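Local coordinates for cytosine deaminase (Klebsiella pneumoniae, PDB 4R88), which probably catalyses the hydrolytic deamination of cytosine to uracil and ammonia at a metal site that here holds iron(II) beside the analogue 5-fluorocytosine, at residues P55-D60 and D308-P313; I268-E273 and C304-S309; I275-R280 and D312-L317. All coordinates share one frame; numbering follows the deposited sequence.

Interaction 1 (P55-D60 and D308-P313); sequences PHIHLD and DSIQDP. With FE2 (Fe (II) ion), chain T; 1LD (5-fluorocytosine), chain S.
H56, H58 and D308 converge on one iron(II) ion, and here the contact is tightest. H56 NE2 binds iron at 2.3 Å, H58 NE2 at 2.4 Å, and D308 OD2 takes a longer bond of 2.6 Å. Both imidazoles run alongside the aspartate side chain and present their CD2 edges to OD2, but they are turned differently: the H56 ring stands at 90° to the carboxylate, the H58 ring at only 41°. With CG anti to the backbone N (chi1 -158°), D308 swings its carboxylate in beside the two imidazoles to the metal. OD1 then faces the ligand, 3.0 Å from N4 of 5-fluorocytosine, while ligand C6 lies over the rim of one H58 face.

Beneath the metal the backbones are laced together. D308 N donates to H56 O and H58 N to D308 O, the second bond at 3.0 Å, which makes a single bridge between I57 and D308. This is the amidohydrolase TIM barrel closing on itself: strand 46-57 brings the His-X-His pair, and the chain just past strand 303-305 brings the metal-binding aspartate. H209 completes the set of protein ligands.

Beyond S309 direct contact thins out. I57 and I310 meet chiefly through their CD1 methyls, 3.8 Å apart, and on the side of S309 and D312 a water does the bridging: it donates to H58 O and to D312 OD1, the latter at 2.6 Å, and accepts from I310 N. Further out, Q311 is partly exposed and leaves this pairing altogether, its amide directed to Y381 of the second subunit through a weak hydrogen bond.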
loop_
_atom_site.group_PDB
_atom_site.type_symbol
_atom_site.label_atom_id
_atom_site.label_comp_id
_atom_site.label_asym_id
_atom_site.label_seq_id
_atom_site.Cartn_x
_atom_site.Cartn_y
_atom_site.Cartn_z
ATOM N N PRO B 55 0.933 14.029 11.017
ATOM C CA PRO B 55 1.831 15.155 11.288
ATOM C C PRO B 55 2.066 16.056 10.075
ATOM O O PRO B 55 2.774 17.062 10.186
ATOM C CB PRO B 55 3.132 14.457 11.677
ATOM C CG PRO B 55 3.096 13.184 10.857
ATOM C CD PRO B 55 1.663 12.753 10.873
ATOM N N HIS B 56 1.489 15.694 8.932
ATOM C CA HIS B 56 1.688 16.477 7.721
ATOM C C HIS B 56 0.563 16.243 6.729
ATOM O O HIS B 56 0.540 15.226 6.039
ATOM C CB HIS B 56 3.024 16.097 7.083
ATOM C CG HIS B 56 3.401 16.955 5.923
ATOM N ND1 HIS B 56 4.578 17.676 5.885
ATOM C CD2 HIS B 56 2.766 17.206 4.755
ATOM C CE1 HIS B 56 4.648 18.331 4.742
ATOM N NE2 HIS B 56 3.562 18.063 4.042
ATOM N N ILE B 57 -0.361 17.191 6.648
ATOM C CA ILE B 57 -1.441 17.126 5.671
ATOM C C ILE B 57 -1.794 18.541 5.171
ATOM O O ILE B 57 -1.525 19.516 5.847
ATOM C CB ILE B 57 -2.666 16.407 6.255
ATOM C CG1 ILE B 57 -3.633 15.986 5.150
ATOM C CG2 ILE B 57 -3.363 17.285 7.328
ATOM C CD1 ILE B 57 -4.668 14.966 5.614
ATOM N N HIS B 58 -2.340 18.645 3.964
ATOM C CA HIS B 58 -2.734 19.942 3.402
ATOM C C HIS B 58 -4.252 20.068 3.379
ATOM O O HIS B 58 -4.869 19.828 2.343
ATOM C CB HIS B 58 -2.196 20.092 1.975
ATOM C CG HIS B 58 -0.709 20.215 1.911
ATOM N ND1 HIS B 58 -0.068 21.432 1.836
ATOM C CD2 HIS B 58 0.265 19.277 1.948
ATOM C CE1 HIS B 58 1.238 21.240 1.826
ATOM N NE2 HIS B 58 1.464 19.941 1.893
ATOM N N LEU B 59 -4.849 20.427 4.519
ATOM C CA LEU B 59 -6.308 20.542 4.629
ATOM C C LEU B 59 -6.935 21.659 3.785
ATOM O O LEU B 59 -8.118 21.581 3.440
ATOM C CB LEU B 59 -6.751 20.728 6.085
ATOM C CG LEU B 59 -6.596 19.549 7.036
ATOM C CD1 LEU B 59 -7.196 19.919 8.399
ATOM C CD2 LEU B 59 -7.248 18.306 6.449
ATOM N N ASP B 60 -6.177 22.710 3.480
ATOM C CA ASP B 60 -6.726 23.772 2.638
ATOM C C ASP B 60 -6.976 23.283 1.218
ATOM O O ASP B 60 -7.911 23.739 0.558
ATOM C CB ASP B 60 -5.879 25.056 2.675
ATOM C CG ASP B 60 -4.478 24.865 2.132
ATOM O OD1 ASP B 60 -3.857 25.878 1.747
ATOM O OD2 ASP B 60 -3.990 23.716 2.101
ATOM N N ASP B 308 0.060 13.339 3.849
ATOM C CA ASP B 308 0.296 14.519 2.989
ATOM C C ASP B 308 -0.957 15.079 2.288
ATOM O O ASP B 308 -1.325 16.238 2.485
ATOM C CB ASP B 308 1.412 14.236 1.958
ATOM C CG ASP B 308 2.056 15.510 1.425
ATOM O OD1 ASP B 308 2.990 15.427 0.604
ATOM O OD2 ASP B 308 1.629 16.602 1.831
ATOM N N SER B 309 -1.603 14.259 1.465
ATOM C CA SER B 309 -2.713 14.724 0.638
ATOM C C SER B 309 -3.896 13.773 0.676
ATOM O O SER B 309 -3.720 12.561 0.703
ATOM C CB SER B 309 -2.273 14.839 -0.825
ATOM O OG SER B 309 -1.262 15.814 -1.013
ATOM N N ILE B 310 -5.101 14.324 0.632
ATOM C CA ILE B 310 -6.286 13.509 0.372
ATOM C C ILE B 310 -7.092 14.147 -0.765
ATOM O O ILE B 310 -7.671 15.222 -0.599
ATOM C CB ILE B 310 -7.128 13.329 1.664
ATOM C CG1 ILE B 310 -6.362 12.435 2.648
ATOM C CG2 ILE B 310 -8.501 12.752 1.337
ATOM C CD1 ILE B 310 -6.968 12.364 4.068
ATOM N N GLN B 311 -7.066 13.506 -1.937
ATOM C CA GLN B 311 -7.847 13.913 -3.105
ATOM C C GLN B 311 -7.628 15.379 -3.476
ATOM O O GLN B 311 -8.578 16.166 -3.546
ATOM C CB GLN B 311 -9.336 13.607 -2.897
ATOM C CG GLN B 311 -9.606 12.114 -2.626
ATOM C CD GLN B 311 -11.034 11.845 -2.200
ATOM O OE1 GLN B 311 -11.338 11.790 -1.011
ATOM N NE2 GLN B 311 -11.913 11.663 -3.172
ATOM N N ASP B 312 -6.369 15.733 -3.713
ATOM C CA ASP B 312 -5.993 17.131 -3.903
ATOM C C ASP B 312 -5.188 17.292 -5.216
ATOM O O ASP B 312 -5.070 16.313 -5.957
ATOM C CB ASP B 312 -5.331 17.662 -2.602
ATOM C CG ASP B 312 -3.883 17.257 -2.441
ATOM O OD1 ASP B 312 -3.312 17.607 -1.364
ATOM O OD2 ASP B 312 -3.306 16.611 -3.356
ATOM N N PRO B 313 -4.678 18.504 -5.542
ATOM C CA PRO B 313 -4.005 18.612 -6.849
ATOM C C PRO B 313 -2.783 17.699 -7.050
ATOM O O PRO B 313 -2.363 17.482 -8.178
ATOM C CB PRO B 313 -3.539 20.074 -6.890
ATOM C CG PRO B 313 -4.473 20.795 -5.982
ATOM C CD PRO B 313 -4.798 19.822 -4.881
HETATM FE FE FE2 T . 3.361 18.520 1.835
HETATM N N1 1LD S . 2.636 21.176 -1.852
HETATM C C6 1LD S . 1.639 20.284 -1.703
HETATM C C2 1LD S . 3.902 20.749 -1.978
HETATM O O2 1LD S . 4.916 21.670 -2.123
HETATM N N3 1LD S . 4.225 19.445 -1.965
HETATM C C4 1LD S . 3.262 18.519 -1.824
HETATM N N4 1LD S . 3.620 17.132 -1.822
HETATM C C5 1LD S . 1.923 18.918 -1.687
HETATM F F 1LD S . 0.944 18.023 -1.536
HETATM O O HOH W 1 -4.764 17.377 0.771
#

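Interaction 2 (I268-E273 and C304-S309); sequences ISCPTE and CFAQDS. With FE2 (Fe (II) ion), chain T; 1LD (5-fluorocytosine), chain S.
E273 OE2 is approached from two directions, by S309 OG at 2.7 Å and by the amino group of 5-fluorocytosine. The ligand's N4 donates to it over 3.3 Å in a fairly straight bond (161°), whereas the single S309 proton also has D312 OD1 within reach. Ligand fluorine sits close to the same oxygen. A chi1 of -171° brings E273 CG to 3.2 Å from D308 OD1, and the bend at chi2 then turns the carboxylate toward S309 and the ligand. The two acid side chains cross at about a right angle with their carboxylate planes 37° apart, and no hydrogen bond joins them.

Farther back, the segments are neighbouring parallel strands, 266-269 and 303-305, of the amidohydrolase TIM barrel, and the groups just described follow their C-terminal ends, where this fold keeps its active site. S269 N donates to C304 O in an almost linear bond of 2.9 Å, and A306 N returns one to S269 O. I268 and C304 share one face of the strands; I268 CG2 meets the A306 methyl at 3.7 Å, and C270 SG packs against that same methyl and against D308 CB. S269 and F305 occupy the other face, where F305 packs on I325 of helix 322-332. There the P271 ring crosses the F305 side chain at about a right angle, its CD 3.5 Å from ring atom CD1.

C270 takes the N-cap position of helix 271-277, and from there the two backbones draw apart, waters filling in near T272 while the E273 side chain still spans to D308 and S309. One water lies 2.6 Å from T272 OG1 and donates to A306 O; another contacts OG1 as well and is near enough to Q307 O to donate to it.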
loop_
_atom_site.group_PDB
_atom_site.type_symbol
_atom_site.label_atom_id
_atom_site.label_comp_id
_atom_site.label_asym_id
_atom_site.label_seq_id
_atom_site.Cartn_x
_atom_site.Cartn_y
_atom_site.Cartn_z
ATOM N N ILE B 268 9.850 14.066 8.625
ATOM C CA ILE B 268 8.590 13.470 8.203
ATOM C C ILE B 268 8.718 12.991 6.766
ATOM O O ILE B 268 9.206 13.716 5.906
ATOM C CB ILE B 268 7.396 14.456 8.315
ATOM C CG1 ILE B 268 7.128 14.841 9.776
ATOM C CG2 ILE B 268 6.137 13.843 7.717
ATOM C CD1 ILE B 268 6.090 15.950 9.925
ATOM N N SER B 269 8.299 11.753 6.526
ATOM C CA SER B 269 8.273 11.189 5.179
ATOM C C SER B 269 6.831 10.877 4.785
ATOM O O SER B 269 6.029 10.436 5.614
ATOM C CB SER B 269 9.119 9.905 5.114
ATOM O OG SER B 269 9.025 9.291 3.839
ATOM N N CYS B 270 6.507 11.103 3.516
ATOM C CA CYS B 270 5.174 10.815 3.003
ATOM C C CYS B 270 5.306 9.806 1.857
ATOM O O CYS B 270 5.341 10.192 0.690
ATOM C CB CYS B 270 4.512 12.119 2.525
ATOM S SG CYS B 270 4.488 13.425 3.830
ATOM N N PRO B 271 5.406 8.503 2.189
ATOM C CA PRO B 271 5.782 7.520 1.159
ATOM C C PRO B 271 4.776 7.354 0.024
ATOM O O PRO B 271 5.218 7.199 -1.115
ATOM C CB PRO B 271 5.928 6.216 1.942
ATOM C CG PRO B 271 5.058 6.427 3.181
ATOM C CD PRO B 271 5.251 7.879 3.516
ATOM N N THR B 272 3.472 7.386 0.297
ATOM C CA THR B 272 2.500 7.255 -0.799
ATOM C C THR B 272 2.547 8.474 -1.720
ATOM O O THR B 272 2.367 8.354 -2.935
ATOM C CB THR B 272 1.065 7.059 -0.316
ATOM O OG1 THR B 272 0.704 8.131 0.563
ATOM C CG2 THR B 272 0.923 5.718 0.414
ATOM N N GLU B 273 2.803 9.642 -1.142
ATOM C CA GLU B 273 2.871 10.857 -1.941
ATOM C C GLU B 273 4.143 10.849 -2.776
ATOM O O GLU B 273 4.111 11.117 -3.972
ATOM C CB GLU B 273 2.849 12.109 -1.045
ATOM C CG GLU B 273 2.705 13.414 -1.825
ATOM C CD GLU B 273 1.278 13.934 -1.790
ATOM O OE1 GLU B 273 0.371 13.172 -1.399
ATOM O OE2 GLU B 273 1.060 15.113 -2.128
ATOM N N CYS B 304 9.042 9.871 11.034
ATOM C CA CYS B 304 7.685 9.323 11.046
ATOM C C CYS B 304 7.020 9.475 9.687
ATOM O O CYS B 304 7.556 10.142 8.805
ATOM C CB CYS B 304 6.836 9.988 12.138
ATOM S SG CYS B 304 6.735 11.773 11.978
ATOM N N PHE B 305 5.860 8.842 9.518
ATOM C CA PHE B 305 5.166 8.851 8.235
ATOM C C PHE B 305 3.911 9.722 8.304
ATOM O O PHE B 305 3.331 9.911 9.380
ATOM C CB PHE B 305 4.759 7.430 7.817
ATOM C CG PHE B 305 5.912 6.512 7.500
ATOM C CD1 PHE B 305 6.836 6.832 6.510
ATOM C CD2 PHE B 305 6.042 5.302 8.163
ATOM C CE1 PHE B 305 7.882 5.954 6.201
ATOM C CE2 PHE B 305 7.094 4.421 7.870
ATOM C CZ PHE B 305 8.010 4.748 6.888
ATOM N N ALA B 306 3.485 10.221 7.149
ATOM C CA ALA B 306 2.304 11.074 7.050
ATOM C C ALA B 306 1.589 10.836 5.719
ATOM O O ALA B 306 2.200 10.362 4.773
ATOM C CB ALA B 306 2.710 12.529 7.175
ATOM N N GLN B 307 0.306 11.184 5.641
ATOM C CA GLN B 307 -0.467 11.030 4.396
ATOM C C GLN B 307 -0.250 12.137 3.367
ATOM O O GLN B 307 -0.406 11.909 2.162
ATOM C CB GLN B 307 -1.964 10.938 4.709
ATOM C CG GLN B 307 -2.321 9.672 5.454
ATOM C CD GLN B 307 -3.664 9.753 6.149
ATOM O OE1 GLN B 307 -4.688 9.381 5.575
ATOM N NE2 GLN B 307 -3.664 10.227 7.395
ATOM N N ASP B 308 0.060 13.339 3.849
ATOM C CA ASP B 308 0.296 14.519 2.989
ATOM C C ASP B 308 -0.957 15.079 2.288
ATOM O O ASP B 308 -1.325 16.238 2.485
ATOM C CB ASP B 308 1.412 14.236 1.958
ATOM C CG ASP B 308 2.056 15.510 1.425
ATOM O OD1 ASP B 308 2.990 15.427 0.604
ATOM O OD2 ASP B 308 1.629 16.602 1.831
ATOM N N SER B 309 -1.603 14.259 1.465
ATOM C CA SER B 309 -2.713 14.724 0.638
ATOM C C SER B 309 -3.896 13.773 0.676
ATOM O O SER B 309 -3.720 12.561 0.703
ATOM C CB SER B 309 -2.273 14.839 -0.825
ATOM O OG SER B 309 -1.262 15.814 -1.013
HETATM FE FE FE2 T . 3.361 18.520 1.835
HETATM N N1 1LD S . 2.636 21.176 -1.852
HETATM C C6 1LD S . 1.639 20.284 -1.703
HETATM C C2 1LD S . 3.902 20.749 -1.978
HETATM O O2 1LD S . 4.916 21.670 -2.123
HETATM N N3 1LD S . 4.225 19.445 -1.965
HETATM C C4 1LD S . 3.262 18.519 -1.824
HETATM N N4 1LD S . 3.620 17.132 -1.822
HETATM C C5 1LD S . 1.923 18.918 -1.687
HETATM F F 1LD S . 0.944 18.023 -1.536
HETATM O O HOH W 2 2.279 9.553 2.139
HETATM O O HOH W 3 -0.425 10.269 0.016
#

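Interaction 3 (I275-R280 and D312-L317); sequences IHLQGR and DPWYPL. With 1LD (5-fluorocytosine), chain S.
H276 and L277, in the last turn of helix 271-277, point at W314 in the loop that follows the final strand of the TIM barrel. An Asx turn shapes that loop: D312 OD2 accepts from W314 N at 2.9 Å, approached from above the carboxylate plane, and Y315 N also reaches OD2 weakly.

The H276 ring enters edge-first. Held trans to its own N (chi1 166°), it brings W314 O into its own plane, at the edge formed by NE2 and CD2, with NE2 2.9 Å from the oxygen. Y315 then turns an edge toward the imidazole face in an offset edge-to-face pair, the centroids 6.0 Å apart and the planes at 77°. P316 CD lies obliquely to the same imidazole.

L277 crosses W314 at a slant and splits its two methyls: CD2 rests 3.5 Å from W314 O, while CD1 touches W314 CB and also N4 of the bound 5-fluorocytosine at 3.7 Å. Leucine and indole thus both line the pocket. The indole lays one face under the ligand, with ligand C6 over the ring centre and 3.4 Å from CE2; the opposite face is backed by P313 CB, and NE1 is held by L76 O.

Y315 OH reaches H331 of the second subunit, which places this corner of the pocket at the dimer interface. On the helix side, R280 comes back side-on to the helix end, NE at 2.8 Å and NH2 at 3.0 Å both donating to the single oxygen H276 O.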
loop_
_atom_site.group_PDB
_atom_site.type_symbol
_atom_site.label_atom_id
_atom_site.label_comp_id
_atom_site.label_asym_id
_atom_site.label_seq_id
_atom_site.Cartn_x
_atom_site.Cartn_y
_atom_site.Cartn_z
ATOM N N ILE B 275 6.191 8.307 -3.653
ATOM C CA ILE B 275 6.276 7.262 -4.669
ATOM C C ILE B 275 5.523 7.714 -5.928
ATOM O O ILE B 275 5.931 7.422 -7.049
ATOM C CB ILE B 275 5.762 5.890 -4.152
ATOM C CG1 ILE B 275 6.337 4.775 -5.015
ATOM C CG2 ILE B 275 4.253 5.838 -4.118
ATOM C CD1 ILE B 275 7.822 4.576 -4.793
ATOM N N HIS B 276 4.456 8.483 -5.722
ATOM C CA HIS B 276 3.628 9.006 -6.804
ATOM C C HIS B 276 4.273 10.214 -7.512
ATOM O O HIS B 276 4.273 10.278 -8.745
ATOM C CB HIS B 276 2.256 9.395 -6.238
ATOM C CG HIS B 276 1.433 10.246 -7.155
ATOM N ND1 HIS B 276 1.019 9.823 -8.400
ATOM C CD2 HIS B 276 0.942 11.503 -7.001
ATOM C CE1 HIS B 276 0.314 10.783 -8.978
ATOM N NE2 HIS B 276 0.245 11.810 -8.144
ATOM N N LEU B 277 4.826 11.150 -6.731
ATOM C CA LEU B 277 5.369 12.398 -7.283
ATOM C C LEU B 277 6.844 12.343 -7.679
ATOM O O LEU B 277 7.276 13.094 -8.555
ATOM C CB LEU B 277 5.163 13.573 -6.316
ATOM C CG LEU B 277 3.739 14.039 -5.981
ATOM C CD1 LEU B 277 3.808 15.181 -4.979
ATOM C CD2 LEU B 277 2.953 14.455 -7.229
ATOM N N GLN B 278 7.621 11.478 -7.031
ATOM C CA GLN B 278 9.040 11.373 -7.352
ATOM C C GLN B 278 9.279 10.323 -8.436
ATOM O O GLN B 278 8.399 9.518 -8.749
ATOM C CB GLN B 278 9.880 11.040 -6.117
ATOM C CG GLN B 278 9.641 11.957 -4.908
ATOM C CD GLN B 278 9.821 13.428 -5.244
ATOM O OE1 GLN B 278 8.898 14.226 -5.080
ATOM N NE2 GLN B 278 11.007 13.792 -5.713
ATOM N N GLY B 279 10.474 10.351 -9.015
ATOM C CA GLY B 279 10.853 9.384 -10.036
ATOM C C GLY B 279 10.240 9.702 -11.391
ATOM O O GLY B 279 10.399 8.941 -12.349
ATOM N N ARG B 280 9.554 10.838 -11.485
ATOM C CA ARG B 280 8.849 11.203 -12.713
ATOM C C ARG B 280 9.803 11.697 -13.788
ATOM O O ARG B 280 9.471 11.698 -14.966
ATOM C CB ARG B 280 7.804 12.280 -12.425
ATOM C CG ARG B 280 6.666 11.797 -11.541
ATOM C CD ARG B 280 5.556 11.223 -12.380
ATOM N NE ARG B 280 4.471 10.743 -11.536
ATOM C CZ ARG B 280 3.411 10.092 -11.989
ATOM N NH1 ARG B 280 3.278 9.855 -13.292
ATOM N NH2 ARG B 280 2.485 9.683 -11.141
ATOM N N ASP B 312 -6.369 15.733 -3.713
ATOM C CA ASP B 312 -5.993 17.131 -3.903
ATOM C C ASP B 312 -5.188 17.292 -5.216
ATOM O O ASP B 312 -5.070 16.313 -5.957
ATOM C CB ASP B 312 -5.331 17.662 -2.602
ATOM C CG ASP B 312 -3.883 17.257 -2.441
ATOM O OD1 ASP B 312 -3.312 17.607 -1.364
ATOM O OD2 ASP B 312 -3.306 16.611 -3.356
ATOM N N PRO B 313 -4.678 18.504 -5.542
ATOM C CA PRO B 313 -4.005 18.612 -6.849
ATOM C C PRO B 313 -2.783 17.699 -7.050
ATOM O O PRO B 313 -2.363 17.482 -8.178
ATOM C CB PRO B 313 -3.539 20.074 -6.890
ATOM C CG PRO B 313 -4.473 20.795 -5.982
ATOM C CD PRO B 313 -4.798 19.822 -4.881
ATOM N N TRP B 314 -2.215 17.190 -5.968
ATOM C CA TRP B 314 -0.997 16.401 -6.054
ATOM C C TRP B 314 -1.265 14.907 -6.007
ATOM O O TRP B 314 -0.471 14.121 -6.505
ATOM C CB TRP B 314 -0.063 16.789 -4.904
ATOM C CG TRP B 314 0.408 18.184 -5.067
ATOM C CD1 TRP B 314 1.466 18.610 -5.830
ATOM C CD2 TRP B 314 -0.179 19.355 -4.497
ATOM N NE1 TRP B 314 1.580 19.981 -5.751
ATOM C CE2 TRP B 314 0.581 20.463 -4.941
ATOM C CE3 TRP B 314 -1.262 19.579 -3.641
ATOM C CZ2 TRP B 314 0.288 21.766 -4.560
ATOM C CZ3 TRP B 314 -1.551 20.882 -3.265
ATOM C CH2 TRP B 314 -0.780 21.954 -3.723
ATOM N N TYR B 315 -2.389 14.515 -5.418
ATOM C CA TYR B 315 -2.597 13.110 -5.083
ATOM C C TYR B 315 -4.081 12.764 -5.152
ATOM O O TYR B 315 -4.879 13.337 -4.424
ATOM C CB TYR B 315 -2.024 12.847 -3.691
ATOM C CG TYR B 315 -2.085 11.403 -3.242
ATOM C CD1 TYR B 315 -3.106 10.960 -2.402
ATOM C CD2 TYR B 315 -1.128 10.487 -3.653
ATOM C CE1 TYR B 315 -3.174 9.645 -1.987
ATOM C CE2 TYR B 315 -1.184 9.164 -3.241
ATOM C CZ TYR B 315 -2.214 8.756 -2.406
ATOM O OH TYR B 315 -2.285 7.452 -1.997
ATOM N N PRO B 316 -4.459 11.833 -6.038
ATOM C CA PRO B 316 -5.890 11.635 -6.294
ATOM C C PRO B 316 -6.579 10.652 -5.356
ATOM O O PRO B 316 -7.797 10.544 -5.412
ATOM C CB PRO B 316 -5.909 11.066 -7.710
ATOM C CG PRO B 316 -4.654 10.257 -7.774
ATOM C CD PRO B 316 -3.623 11.030 -6.951
ATOM N N LEU B 317 -5.837 9.935 -4.524
ATOM C CA LEU B 317 -6.477 9.002 -3.601
ATOM C C LEU B 317 -6.470 9.547 -2.175
ATOM O O LEU B 317 -6.288 10.749 -1.956
ATOM C CB LEU B 317 -5.796 7.626 -3.661
ATOM C CG LEU B 317 -5.845 6.895 -4.999
ATOM C CD1 LEU B 317 -4.986 5.635 -4.946
ATOM C CD2 LEU B 317 -7.283 6.533 -5.347
HETATM N N1 1LD S . 2.636 21.176 -1.852
HETATM C C6 1LD S . 1.639 20.284 -1.703
HETATM C C2 1LD S . 3.902 20.749 -1.978
HETATM O O2 1LD S . 4.916 21.670 -2.123
HETATM N N3 1LD S . 4.225 19.445 -1.965
HETATM C C4 1LD S . 3.262 18.519 -1.824
HETATM N N4 1LD S . 3.620 17.132 -1.822
HETATM C C5 1LD S . 1.923 18.918 -1.687
HETATM F F 1LD S . 0.944 18.023 -1.536
#

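From the N terminus, strand 46-57 delivers P55-D60, whose partner waits until D308-P313; interaction 1 therefore closes the longest loop, spanning most of the barrel and joining its first strand to the chain beyond its last. Late within that span, I268-E273 opens interaction 2, a short loop ending at C304-S309 and sharing D308 and S309 with interaction 1. I275-R280 carries on from E273 through the end of the same helix into the loop after it and pairs with D312-L317, so interactions 2 and 3 cross. One continuous run, C304-L317, thus meets first strand 266-269, then strand 46-57, then the end of helix 271-277, and all three contacts border the 5-fluorocytosine pocket.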